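Local coordinates for protein cellobiose 2-epimerase (Ruminococcus albus, PDB 3VW5) that catalyses the reversible epimerization of cellobiose to 4-O-beta-D-glucosyl-D-mannose, acting on the unmodified sugar, at residues 59-62 with 66-69; 150-155 with 205-210; 181-186 with 244-249. The protein carries 2 engineered substitutions. All coordinates share one frame; numbering follows the deposited sequence.

Contact 1. Residues 59-62 with 66-69; sequences NAYM and GDEL
The phenol ring of Tyr-61 meets residues 66-69 along its edge. Gly-66 O, Asp-67 N and Leu-69 CB all lie near the ring plane, and Gly-66 C lies in it. Nothing from 66-69 sits over either face of this ring. The closest of these edge contacts puts Tyr-61 CD1 3.5 Å from Gly-66 O. Asp-67 OD1 comes more loosely to Tyr-61 CE1, at 4.4 Å. Tyr-61 has CG anti to the backbone N (chi1 171°). This carries the ring alongside the turn that follows its own helix.

The two segments are the close of a helical hairpin in the (alpha/alpha)6 barrel. Residues 59-62 lie near the end of helix 47-64, and the next helix, 67-84, starts only a few residues later. Gly-66 occupies the link. Its backbone angles would press a CB against the carbonyl oxygen of the preceding residue, so the turn calls for glycine. Gly-66 O also accepts the backbone N of Leu-69 at 2.7 Å.

Nearer the helix backbones, the contact is apolar and more deeply buried. Tyr-61 CB rests 3.8 Å from Leu-69 CB. Leu-69 CD1 reaches back to Ala-60, lying 4.1 Å from Ala-60 CB and 3.6 Å from Ala-60 O. On another side of helix 47-64, Met-62 packs on Arg-124 and Ala-125 of helix 109-126.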
ATOM      1  N   ASN A  59      -5.113   9.975  -7.539  1.00 34.87           N
ATOM      2  CA  ASN A  59      -5.529   8.931  -8.477  1.00 40.71           C
ATOM      3  C   ASN A  59      -7.020   8.880  -8.769  1.00 42.34           C
ATOM      4  O   ASN A  59      -7.441   8.457  -9.857  1.00 38.83           O
ATOM      5  CB  ASN A  59      -5.030   7.560  -8.024  1.00 33.63           C
ATOM      6  CG  ASN A  59      -3.599   7.321  -8.422  1.00 37.73           C
ATOM      7  OD1 ASN A  59      -3.326   6.684  -9.445  1.00 37.29           O
ATOM      8  ND2 ASN A  59      -2.668   7.866  -7.635  1.00 32.65           N
ATOM      9  N   ALA A  60      -7.818   9.287  -7.787  1.00 40.21           N
ATOM     10  CA  ALA A  60      -9.261   9.346  -7.960  1.00 46.56           C
ATOM     11  C   ALA A  60      -9.565  10.449  -8.971  1.00 48.76           C
ATOM     12  O   ALA A  60     -10.457  10.326  -9.824  1.00 44.16           O
ATOM     13  CB  ALA A  60      -9.950   9.637  -6.637  1.00 40.05           C
ATOM     14  N   TYR A  61      -8.807  11.532  -8.874  1.00 44.28           N
ATOM     15  CA  TYR A  61      -8.988  12.619  -9.809  1.00 47.43           C
ATOM     16  C   TYR A  61      -8.625  12.175 -11.235  1.00 50.20           C
ATOM     17  O   TYR A  61      -9.364  12.441 -12.194  1.00 47.73           O
ATOM     18  CB  TYR A  61      -8.187  13.839  -9.371  1.00 46.74           C
ATOM     19  CG  TYR A  61      -8.150  14.923 -10.412  1.00 55.13           C
ATOM     20  CD1 TYR A  61      -9.281  15.687 -10.689  1.00 51.77           C
ATOM     21  CD2 TYR A  61      -6.982  15.183 -11.126  1.00 53.09           C
ATOM     22  CE1 TYR A  61      -9.248  16.676 -11.641  1.00 52.50           C
ATOM     23  CE2 TYR A  61      -6.939  16.173 -12.076  1.00 53.32           C
ATOM     24  CZ  TYR A  61      -8.077  16.919 -12.333  1.00 56.31           C
ATOM     25  OH  TYR A  61      -8.039  17.906 -13.294  1.00 66.16           O
ATOM     26  N   MET A  62      -7.504  11.474 -11.374  1.00 46.76           N
ATOM     27  CA  MET A  62      -7.084  10.997 -12.687  1.00 45.51           C
ATOM     28  C   MET A  62      -8.020   9.921 -13.254  1.00 45.18           C
ATOM     29  O   MET A  62      -7.925   9.567 -14.423  1.00 47.69           O
ATOM     30  CB  MET A  62      -5.647  10.466 -12.647  1.00 43.41           C
ATOM     31  CG  MET A  62      -4.565  11.533 -12.491  1.00 48.75           C
ATOM     32  SD  MET A  62      -2.874  10.893 -12.738  1.00 54.46           S
ATOM     33  CE  MET A  62      -2.607   9.929 -11.243  1.00 38.85           C
ATOM     34  N   GLY A  66     -13.081  15.638 -11.673  1.00 46.87           N
ATOM     35  CA  GLY A  66     -13.795  16.324 -10.621  1.00 42.09           C
ATOM     36  C   GLY A  66     -12.849  17.177  -9.809  1.00 48.18           C
ATOM     37  O   GLY A  66     -12.147  16.681  -8.934  1.00 50.31           O
ATOM     38  N   ASP A  67     -12.821  18.467 -10.109  1.00 49.81           N
ATOM     39  CA  ASP A  67     -11.963  19.411  -9.402  1.00 50.93           C
ATOM     40  C   ASP A  67     -11.898  19.184  -7.897  1.00 48.93           C
ATOM     41  O   ASP A  67     -10.851  19.378  -7.287  1.00 51.28           O
ATOM     42  CB  ASP A  67     -12.410  20.852  -9.684  1.00 55.34           C
ATOM     43  CG  ASP A  67     -12.060  21.301 -11.088  1.00 68.90           C
ATOM     44  OD1 ASP A  67     -11.330  20.553 -11.794  1.00 63.45           O
ATOM     45  OD2 ASP A  67     -12.493  22.412 -11.473  1.00 75.79           O
ATOM     46  N   GLU A  68     -13.017  18.795  -7.300  1.00 45.37           N
ATOM     47  CA  GLU A  68     -13.056  18.553  -5.869  1.00 49.42           C
ATOM     48  C   GLU A  68     -11.960  17.570  -5.462  1.00 49.12           C
ATOM     49  O   GLU A  68     -11.272  17.776  -4.462  1.00 45.66           O
ATOM     50  CB  GLU A  68     -14.433  18.021  -5.451  1.00 52.82           C
ATOM     51  CG  GLU A  68     -14.948  18.596  -4.129  1.00 65.24           C
ATOM     52  CD  GLU A  68     -16.473  18.446  -3.957  1.00 90.90           C
ATOM     53  OE1 GLU A  68     -16.920  17.667  -3.059  1.00 80.90           O
ATOM     54  OE2 GLU A  68     -17.223  19.121  -4.716  1.00 85.83           O
ATOM     55  N   LEU A  69     -11.792  16.505  -6.239  1.00 40.11           N
ATOM     56  CA  LEU A  69     -10.809  15.486  -5.903  1.00 42.70           C
ATOM     57  C   LEU A  69      -9.384  16.033  -5.924  1.00 49.19           C
ATOM     58  O   LEU A  69      -8.590  15.755  -5.006  1.00 44.83           O
ATOM     59  CB  LEU A  69     -10.936  14.275  -6.822  1.00 41.69           C
ATOM     60  CG  LEU A  69     -12.333  13.642  -6.799  1.00 40.10           C
ATOM     61  CD1 LEU A  69     -12.474  12.579  -7.877  1.00 37.18           C
ATOM     62  CD2 LEU A  69     -12.685  13.092  -5.400  1.00 38.04           C
TER

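Contact 2. Residues 150-155 with 205-210; sequences YGYREA and LKFQLG
Tyr-152 lays its ring against Phe-207 and Gln-208, joining a strand to a helix of the (alpha/alpha)6 barrel. Strand 151-156 belongs to an antiparallel sheet, and residues 205-210 are part of helix 199-216.

The polar bond is at the phenol end. Gln-208 NE2 donates to Tyr-152 OH over 3.1 Å. The bond is bent, with an angle of 139° at the hydrogen. The hydroxyl oxygen stays close to the amide plane, although the ring and amide planes are turned 57° apart. The two side chains cross at about a right angle.

The apolar part lies beside this bond. Phe-207 presents its edge, with CE1 3.8 Å from Tyr-152 CE2, and the two side chains slide past each other in opposite directions. The same ring reaches the strand backbone, where Phe-207 CZ is 4.2 Å from Gly-151 CA. A side chain at Gly-151 would collide with the preceding carbonyl oxygen.

Further residues surround these groups. Tyr-152 OH has its stronger partner in Glu-143 OE2, so the buried hydroxyl links helix 129-145 to helix 199-216. A phenylalanine in place of Tyr-152 would probably leave both Glu-143 OE2 and Gln-208 NE2 without this mate. Helix 179-196 packs on both partners: Tyr-152 rests on Leu-185, and Gln-208 on Ile-186 and Tyr-189. The Gln-208 chain bends at chi2 (145°) to turn its amide to the hydroxyl, and its CG stays 4.0 Å from Tyr-152 CE2.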
ATOM      1  N   TYR A 150      24.388  -4.648   1.284  1.00 40.00           N
ATOM      2  CA  TYR A 150      23.572  -5.838   1.096  1.00 45.85           C
ATOM      3  C   TYR A 150      22.095  -5.461   1.102  1.00 45.60           C
ATOM      4  O   TYR A 150      21.249  -6.255   1.501  1.00 51.55           O
ATOM      5  CB  TYR A 150      23.888  -6.891   2.172  1.00 46.16           C
ATOM      6  CG  TYR A 150      23.536  -8.330   1.806  1.00 53.43           C
ATOM      7  CD1 TYR A 150      22.913  -8.644   0.598  1.00 50.53           C
ATOM      8  CD2 TYR A 150      23.827  -9.380   2.682  1.00 54.55           C
ATOM      9  CE1 TYR A 150      22.590  -9.954   0.272  1.00 44.91           C
ATOM     10  CE2 TYR A 150      23.508 -10.693   2.364  1.00 51.90           C
ATOM     11  CZ  TYR A 150      22.889 -10.973   1.155  1.00 54.70           C
ATOM     12  OH  TYR A 150      22.576 -12.279   0.838  1.00 62.25           O
ATOM     13  N   GLY A 151      21.797  -4.244   0.655  1.00 41.62           N
ATOM     14  CA  GLY A 151      20.428  -3.794   0.487  1.00 39.37           C
ATOM     15  C   GLY A 151      20.002  -2.659   1.405  1.00 42.53           C
ATOM     16  O   GLY A 151      20.790  -2.137   2.189  1.00 42.72           O
ATOM     17  N   TYR A 152      18.732  -2.284   1.313  1.00 37.15           N
ATOM     18  CA  TYR A 152      18.192  -1.201   2.116  1.00 35.49           C
ATOM     19  C   TYR A 152      18.007  -1.592   3.577  1.00 39.74           C
ATOM     20  O   TYR A 152      17.554  -2.699   3.877  1.00 42.17           O
ATOM     21  CB  TYR A 152      16.847  -0.743   1.531  1.00 34.63           C
ATOM     22  CG  TYR A 152      16.956  -0.192   0.130  1.00 34.44           C
ATOM     23  CD1 TYR A 152      17.250   1.157  -0.087  1.00 34.77           C
ATOM     24  CD2 TYR A 152      16.788  -1.015  -0.981  1.00 34.09           C
ATOM     25  CE1 TYR A 152      17.372   1.668  -1.369  1.00 34.48           C
ATOM     26  CE2 TYR A 152      16.905  -0.503  -2.276  1.00 31.62           C
ATOM     27  CZ  TYR A 152      17.198   0.838  -2.454  1.00 32.57           C
ATOM     28  OH  TYR A 152      17.313   1.362  -3.713  1.00 36.42           O
ATOM     29  N   ARG A 153      18.354  -0.680   4.484  1.00 41.24           N
ATOM     30  CA  ARG A 153      17.982  -0.799   5.893  1.00 41.56           C
ATOM     31  C   ARG A 153      16.743   0.042   6.167  1.00 39.08           C
ATOM     32  O   ARG A 153      16.478   1.001   5.456  1.00 42.54           O
ATOM     33  CB  ARG A 153      19.138  -0.364   6.783  1.00 41.14           C
ATOM     34  CG  ARG A 153      20.255  -1.362   6.788  1.00 43.64           C
ATOM     35  CD  ARG A 153      21.310  -0.976   7.777  1.00 49.28           C
ATOM     36  NE  ARG A 153      22.401  -1.944   7.775  1.00 56.24           N
ATOM     37  CZ  ARG A 153      23.456  -1.876   8.580  1.00 57.76           C
ATOM     38  NH1 ARG A 153      23.555  -0.882   9.464  1.00 57.23           N
ATOM     39  NH2 ARG A 153      24.405  -2.802   8.509  1.00 50.40           N
ATOM     40  N   GLU A 154      15.995  -0.293   7.211  1.00 44.52           N
ATOM     41  CA  GLU A 154      14.613   0.190   7.315  1.00 45.20           C
ATOM     42  C   GLU A 154      14.254   1.249   8.367  1.00 40.15           C
ATOM     43  O   GLU A 154      13.388   2.081   8.118  1.00 42.04           O
ATOM     44  CB  GLU A 154      13.675  -1.010   7.420  1.00 43.46           C
ATOM     45  CG  GLU A 154      13.961  -2.014   6.321  1.00 45.22           C
ATOM     46  CD  GLU A 154      12.825  -2.971   6.080  1.00 53.38           C
ATOM     47  OE1 GLU A 154      12.944  -3.790   5.134  1.00 51.66           O
ATOM     48  OE2 GLU A 154      11.816  -2.907   6.828  1.00 56.31           O
ATOM     49  N   ALA A 155      14.906   1.239   9.522  1.00 34.69           N
ATOM     50  CA  ALA A 155      14.487   2.127  10.598  1.00 36.75           C
ATOM     51  C   ALA A 155      15.632   2.920  11.213  1.00 36.65           C
ATOM     52  O   ALA A 155      16.654   2.359  11.581  1.00 41.70           O
ATOM     53  CB  ALA A 155      13.733   1.342  11.684  1.00 38.77           C
ATOM     54  N   LEU A 205      15.075   0.435  -9.171  1.00 36.92           N
ATOM     55  CA  LEU A 205      13.891  -0.398  -9.362  1.00 35.00           C
ATOM     56  C   LEU A 205      14.262  -1.817  -9.774  1.00 40.90           C
ATOM     57  O   LEU A 205      13.708  -2.783  -9.236  1.00 41.77           O
ATOM     58  CB  LEU A 205      12.975   0.186 -10.446  1.00 36.23           C
ATOM     59  CG  LEU A 205      11.439   0.154 -10.300  1.00 41.90           C
ATOM     60  CD1 LEU A 205      10.787   0.044 -11.655  1.00 38.15           C
ATOM     61  CD2 LEU A 205      10.891  -0.948  -9.380  1.00 33.70           C
ATOM     62  N   LYS A 206      15.170  -1.955 -10.742  1.00 36.67           N
ATOM     63  CA  LYS A 206      15.511  -3.285 -11.234  1.00 37.14           C
ATOM     64  C   LYS A 206      16.255  -4.069 -10.150  1.00 41.03           C
ATOM     65  O   LYS A 206      16.088  -5.290 -10.006  1.00 38.55           O
ATOM     66  CB  LYS A 206      16.299  -3.222 -12.544  1.00 36.57           C
ATOM     67  CG  LYS A 206      15.452  -2.920 -13.781  1.00 42.61           C
ATOM     68  CD  LYS A 206      16.320  -2.465 -14.959  1.00 45.39           C
ATOM     69  CE  LYS A 206      15.478  -2.156 -16.205  1.00 65.24           C
ATOM     70  NZ  LYS A 206      16.146  -2.538 -17.512  1.00 61.65           N
ATOM     71  N   PHE A 207      17.050  -3.359  -9.361  1.00 34.11           N
ATOM     72  CA  PHE A 207      17.723  -3.995  -8.252  1.00 35.99           C
ATOM     73  C   PHE A 207      16.701  -4.520  -7.215  1.00 43.89           C
ATOM     74  O   PHE A 207      16.849  -5.631  -6.680  1.00 43.36           O
ATOM     75  CB  PHE A 207      18.721  -3.038  -7.623  1.00 34.04           C
ATOM     76  CG  PHE A 207      19.154  -3.439  -6.243  1.00 40.13           C
ATOM     77  CD1 PHE A 207      18.552  -2.882  -5.128  1.00 36.59           C
ATOM     78  CD2 PHE A 207      20.161  -4.374  -6.061  1.00 40.94           C
ATOM     79  CE1 PHE A 207      18.945  -3.243  -3.848  1.00 40.47           C
ATOM     80  CE2 PHE A 207      20.562  -4.743  -4.786  1.00 40.46           C
ATOM     81  CZ  PHE A 207      19.946  -4.175  -3.674  1.00 42.04           C
ATOM     82  N   GLN A 208      15.655  -3.741  -6.955  1.00 37.74           N
ATOM     83  CA  GLN A 208      14.613  -4.181  -6.037  1.00 38.62           C
ATOM     84  C   GLN A 208      13.854  -5.394  -6.570  1.00 42.48           C
ATOM     85  O   GLN A 208      13.592  -6.341  -5.827  1.00 42.25           O
ATOM     86  CB  GLN A 208      13.662  -3.032  -5.716  1.00 35.59           C
ATOM     87  CG  GLN A 208      14.312  -1.932  -4.899  1.00 36.22           C
ATOM     88  CD  GLN A 208      13.786  -0.548  -5.256  1.00 40.35           C
ATOM     89  OE1 GLN A 208      12.767  -0.401  -5.947  1.00 29.69           O
ATOM     90  NE2 GLN A 208      14.491   0.476  -4.790  1.00 40.59           N
ATOM     91  N   LEU A 209      13.486  -5.353  -7.849  1.00 40.06           N
ATOM     92  CA  LEU A 209      12.868  -6.496  -8.491  1.00 37.09           C
ATOM     93  C   LEU A 209      13.741  -7.745  -8.322  1.00 42.50           C
ATOM     94  O   LEU A 209      13.249  -8.792  -7.915  1.00 44.13           O
ATOM     95  CB  LEU A 209      12.619  -6.213  -9.969  1.00 39.28           C
ATOM     96  CG  LEU A 209      11.251  -5.667 -10.409  1.00 37.90           C
ATOM     97  CD1 LEU A 209      10.318  -5.457  -9.247  1.00 38.47           C
ATOM     98  CD2 LEU A 209      11.405  -4.385 -11.186  1.00 41.45           C
ATOM     99  N   GLY A 210      15.040  -7.627  -8.610  1.00 42.44           N
ATOM    100  CA  GLY A 210      15.963  -8.743  -8.477  1.00 39.36           C
ATOM    101  C   GLY A 210      15.974  -9.351  -7.086  1.00 41.37           C
ATOM    102  O   GLY A 210      16.017 -10.572  -6.917  1.00 36.92           O
TER

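Contact 3. Residues 181-186 with 244-249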
ATOM      1  N   ALA A 181       9.212  -3.486   2.948  1.00 44.43           N
ATOM      2  CA  ALA A 181       9.911  -2.295   2.487  1.00 39.58           C
ATOM      3  C   ALA A 181      10.331  -2.414   1.023  1.00 36.41           C
ATOM      4  O   ALA A 181      10.200  -1.460   0.258  1.00 37.04           O
ATOM      5  CB  ALA A 181      11.118  -2.017   3.364  1.00 38.20           C
ATOM      6  N   ILE A 182      10.846  -3.573   0.630  1.00 37.63           N
ATOM      7  CA  ILE A 182      11.312  -3.724  -0.746  1.00 38.98           C
ATOM      8  C   ILE A 182      10.132  -3.497  -1.693  1.00 35.08           C
ATOM      9  O   ILE A 182      10.206  -2.705  -2.635  1.00 36.48           O
ATOM     10  CB  ILE A 182      12.009  -5.092  -0.984  1.00 34.49           C
ATOM     11  CG1 ILE A 182      13.252  -5.224  -0.103  1.00 34.38           C
ATOM     12  CG2 ILE A 182      12.406  -5.267  -2.439  1.00 33.97           C
ATOM     13  CD1 ILE A 182      13.921  -6.584  -0.199  1.00 37.09           C
ATOM     14  N   LEU A 183       9.033  -4.175  -1.394  1.00 36.54           N
ATOM     15  CA  LEU A 183       7.806  -4.091  -2.167  1.00 38.15           C
ATOM     16  C   LEU A 183       7.300  -2.646  -2.323  1.00 42.37           C
ATOM     17  O   LEU A 183       6.881  -2.228  -3.414  1.00 37.58           O
ATOM     18  CB  LEU A 183       6.738  -4.955  -1.493  1.00 35.86           C
ATOM     19  CG  LEU A 183       5.501  -5.361  -2.296  1.00 35.92           C
ATOM     20  CD1 LEU A 183       4.387  -4.350  -2.156  1.00 44.33           C
ATOM     21  CD2 LEU A 183       5.866  -5.567  -3.749  1.00 37.66           C
ATOM     22  N   HIS A 184       7.333  -1.883  -1.239  1.00 38.42           N
ATOM     23  CA  HIS A 184       6.879  -0.503  -1.325  1.00 40.81           C
ATOM     24  C   HIS A 184       7.890   0.473  -1.954  1.00 39.68           C
ATOM     25  O   HIS A 184       7.505   1.523  -2.468  1.00 40.01           O
ATOM     26  CB  HIS A 184       6.271  -0.031   0.001  1.00 41.42           C
ATOM     27  CG  HIS A 184       4.959  -0.691   0.292  1.00 48.72           C
ATOM     28  ND1 HIS A 184       3.812  -0.400  -0.420  1.00 44.92           N
ATOM     29  CD2 HIS A 184       4.625  -1.680   1.154  1.00 44.72           C
ATOM     30  CE1 HIS A 184       2.824  -1.157   0.012  1.00 42.26           C
ATOM     31  NE2 HIS A 184       3.289  -1.939   0.973  1.00 50.85           N
ATOM     32  N   LEU A 185       9.169   0.109  -1.957  1.00 42.50           N
ATOM     33  CA  LEU A 185      10.128   0.791  -2.834  1.00 40.80           C
ATOM     34  C   LEU A 185       9.808   0.484  -4.303  1.00 38.68           C
ATOM     35  O   LEU A 185       9.753   1.391  -5.135  1.00 38.50           O
ATOM     36  CB  LEU A 185      11.575   0.432  -2.492  1.00 36.68           C
ATOM     37  CG  LEU A 185      12.132   1.016  -1.188  1.00 38.17           C
ATOM     38  CD1 LEU A 185      13.481   0.398  -0.868  1.00 34.08           C
ATOM     39  CD2 LEU A 185      12.242   2.545  -1.217  1.00 31.69           C
ATOM     40  N   ILE A 186       9.574  -0.782  -4.627  1.00 33.79           N
ATOM     41  CA  ILE A 186       9.155  -1.101  -5.987  1.00 32.84           C
ATOM     42  C   ILE A 186       7.958  -0.230  -6.388  1.00 34.35           C
ATOM     43  O   ILE A 186       7.963   0.414  -7.422  1.00 38.98           O
ATOM     44  CB  ILE A 186       8.842  -2.605  -6.142  1.00 33.71           C
ATOM     45  CG1 ILE A 186      10.142  -3.420  -6.161  1.00 33.09           C
ATOM     46  CG2 ILE A 186       8.018  -2.868  -7.379  1.00 30.68           C
ATOM     47  CD1 ILE A 186       9.979  -4.869  -5.741  1.00 35.10           C
ATOM     48  N   ASP A 244       1.571 -11.342  -0.516  1.00 37.15           N
ATOM     49  CA  ASP A 244       1.877 -12.191  -1.654  1.00 35.86           C
ATOM     50  C   ASP A 244       1.068 -11.791  -2.868  1.00 39.48           C
ATOM     51  O   ASP A 244       1.627 -11.488  -3.922  1.00 46.14           O
ATOM     52  CB  ASP A 244       1.629 -13.658  -1.316  1.00 43.56           C
ATOM     53  CG  ASP A 244       2.855 -14.333  -0.741  1.00 43.20           C
ATOM     54  OD1 ASP A 244       3.070 -15.524  -1.052  1.00 47.07           O
ATOM     55  OD2 ASP A 244       3.607 -13.677   0.016  1.00 41.20           O
ATOM     56  N   ILE A 245      -0.250 -11.782  -2.715  1.00 38.02           N
ATOM     57  CA  ILE A 245      -1.147 -11.457  -3.815  1.00 39.20           C
ATOM     58  C   ILE A 245      -0.976  -9.999  -4.281  1.00 34.75           C
ATOM     59  O   ILE A 245      -1.121  -9.700  -5.459  1.00 39.93           O
ATOM     60  CB  ILE A 245      -2.636 -11.794  -3.467  1.00 33.75           C
ATOM     61  CG1 ILE A 245      -3.487 -11.869  -4.741  1.00 31.29           C
ATOM     62  CG2 ILE A 245      -3.203 -10.791  -2.476  1.00 34.65           C
ATOM     63  CD1 ILE A 245      -2.857 -12.698  -5.854  1.00 34.43           C
ATOM     64  N   GLU A 246      -0.655  -9.102  -3.361  1.00 32.45           N
ATOM     65  CA  GLU A 246      -0.368  -7.714  -3.711  1.00 34.95           C
ATOM     66  C   GLU A 246       0.919  -7.586  -4.536  1.00 40.42           C
ATOM     67  O   GLU A 246       0.962  -6.894  -5.561  1.00 39.95           O
ATOM     68  CB  GLU A 246      -0.239  -6.869  -2.447  1.00 33.58           C
ATOM     69  CG  GLU A 246      -0.094  -5.391  -2.707  1.00 34.22           C
ATOM     70  CD  GLU A 246       0.222  -4.619  -1.449  1.00 41.39           C
ATOM     71  OE1 GLU A 246       0.514  -5.260  -0.412  1.00 39.38           O
ATOM     72  OE2 GLU A 246       0.173  -3.369  -1.490  1.00 43.48           O
ATOM     73  N   ALA A 247       1.971  -8.254  -4.079  1.00 38.68           N
ATOM     74  CA  ALA A 247       3.247  -8.220  -4.777  1.00 37.65           C
ATOM     75  C   ALA A 247       3.118  -8.691  -6.223  1.00 38.85           C
ATOM     76  O   ALA A 247       3.776  -8.145  -7.106  1.00 41.47           O
ATOM     77  CB  ALA A 247       4.294  -9.030  -4.032  1.00 36.75           C
ATOM     78  N   THR A 248       2.262  -9.679  -6.477  1.00 40.66           N
ATOM     79  CA  THR A 248       2.132 -10.215  -7.836  1.00 38.69           C
ATOM     80  C   THR A 248       1.758  -9.155  -8.858  1.00 42.88           C
ATOM     81  O   THR A 248       2.424  -9.029  -9.887  1.00 44.57           O
ATOM     82  CB  THR A 248       1.137 -11.377  -7.944  1.00 38.10           C
ATOM     83  OG1 THR A 248      -0.194 -10.930  -7.619  1.00 35.53           O
ATOM     84  CG2 THR A 248       1.574 -12.532  -7.037  1.00 41.24           C
ATOM     85  N   TRP A 249       0.693  -8.396  -8.599  1.00 40.68           N
ATOM     86  CA  TRP A 249       0.294  -7.379  -9.572  1.00 41.65           C
ATOM     87  C   TRP A 249       1.192  -6.133  -9.548  1.00 39.04           C
ATOM     88  O   TRP A 249       1.404  -5.499 -10.570  1.00 40.69           O
ATOM     89  CB  TRP A 249      -1.191  -7.014  -9.457  1.00 37.99           C
ATOM     90  CG  TRP A 249      -1.587  -6.112  -8.319  1.00 37.03           C
ATOM     91  CD1 TRP A 249      -2.047  -6.503  -7.096  1.00 36.98           C
ATOM     92  CD2 TRP A 249      -1.613  -4.676  -8.312  1.00 34.98           C
ATOM     93  NE1 TRP A 249      -2.342  -5.408  -6.322  1.00 36.49           N
ATOM     94  CE2 TRP A 249      -2.088  -4.274  -7.043  1.00 36.68           C
ATOM     95  CE3 TRP A 249      -1.286  -3.693  -9.249  1.00 35.51           C
ATOM     96  CZ2 TRP A 249      -2.239  -2.925  -6.686  1.00 39.99           C
ATOM     97  CZ3 TRP A 249      -1.432  -2.358  -8.893  1.00 37.16           C
ATOM     98  CH2 TRP A 249      -1.905  -1.983  -7.620  1.00 36.23           C
TER
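Leu-183 and His-184 face Glu-246 and Ala-247 across two neighbouring helices of the (alpha/alpha)6 barrel. Helices 179-196 and 241-258 run in the same general direction here. The axes of the two short segments are inclined by 29° and come within 10.8 Å at their closest. This fits two adjacent inner helices of the barrel, near the centre of the folded chain. At this spacing the contact is made mainly by side chains.

The apolar packing is carried by Leu-183. Its CG stands anti to the backbone N (chi1 -163°), directing the two methyls at the other helix. CD2 lies 3.8 Å from Ala-247 CB. CD1 approaches the carboxylate carbon of Glu-246, CD, at 4.2 Å. The same CD1 also sits above the centre of the His-184 imidazole, so one leucine covers a ring face and packs against both Glu-246 and Ala-247.

The polar groups come close without bonding to each other. Glu-246 is extended and brings OE2 to 3.8 Å from His-184 CE1. It reaches the ring obliquely, with carboxylate and imidazole planes 67° apart. Each group has its main partner elsewhere. Glu-246 OE2 makes a salt bridge with Arg-377 of helix 373-385, and His-184 ND1 is hydrogen-bonded to Glu-187 OE2.

Aromatic rings also lie around the pair. The His-184 ring meets Phe-114 and Tyr-110, and both His-184 and Glu-246 touch Tyr-373. This buried, polar and aromatic lining is consistent with the central region where enzymes of this fold bind sugars.

One side-chain bond is local to helix 241-258: Thr-248 OG1 donates to Ile-245 O over 2.7 Å, from a position tilted out of the carbonyl plane.

Contact 1 is the peripheral one, centred about 19 Å from the centre of the chain and partly exposed. Contacts 2 and 3 are buried, and contact 3 lies deepest, at about 8 Å. Contacts 1 and 2 fall on opposite sides of that centre, with their own centres 32 Å apart. Contact 1 joins consecutive helices through a ring edge and apolar packing, without a hydrogen bond between its segments. Contact 2 ties sheet to helix with one amide-hydroxyl bond. Contact 3 joins two helices distant in sequence, and its polar groups pair with residues outside it. Contacts 2 and 3 touch: Leu-209 packs on Ile-186 between helices 179-196 and 199-216, and Glu-154 lies against Ala-181.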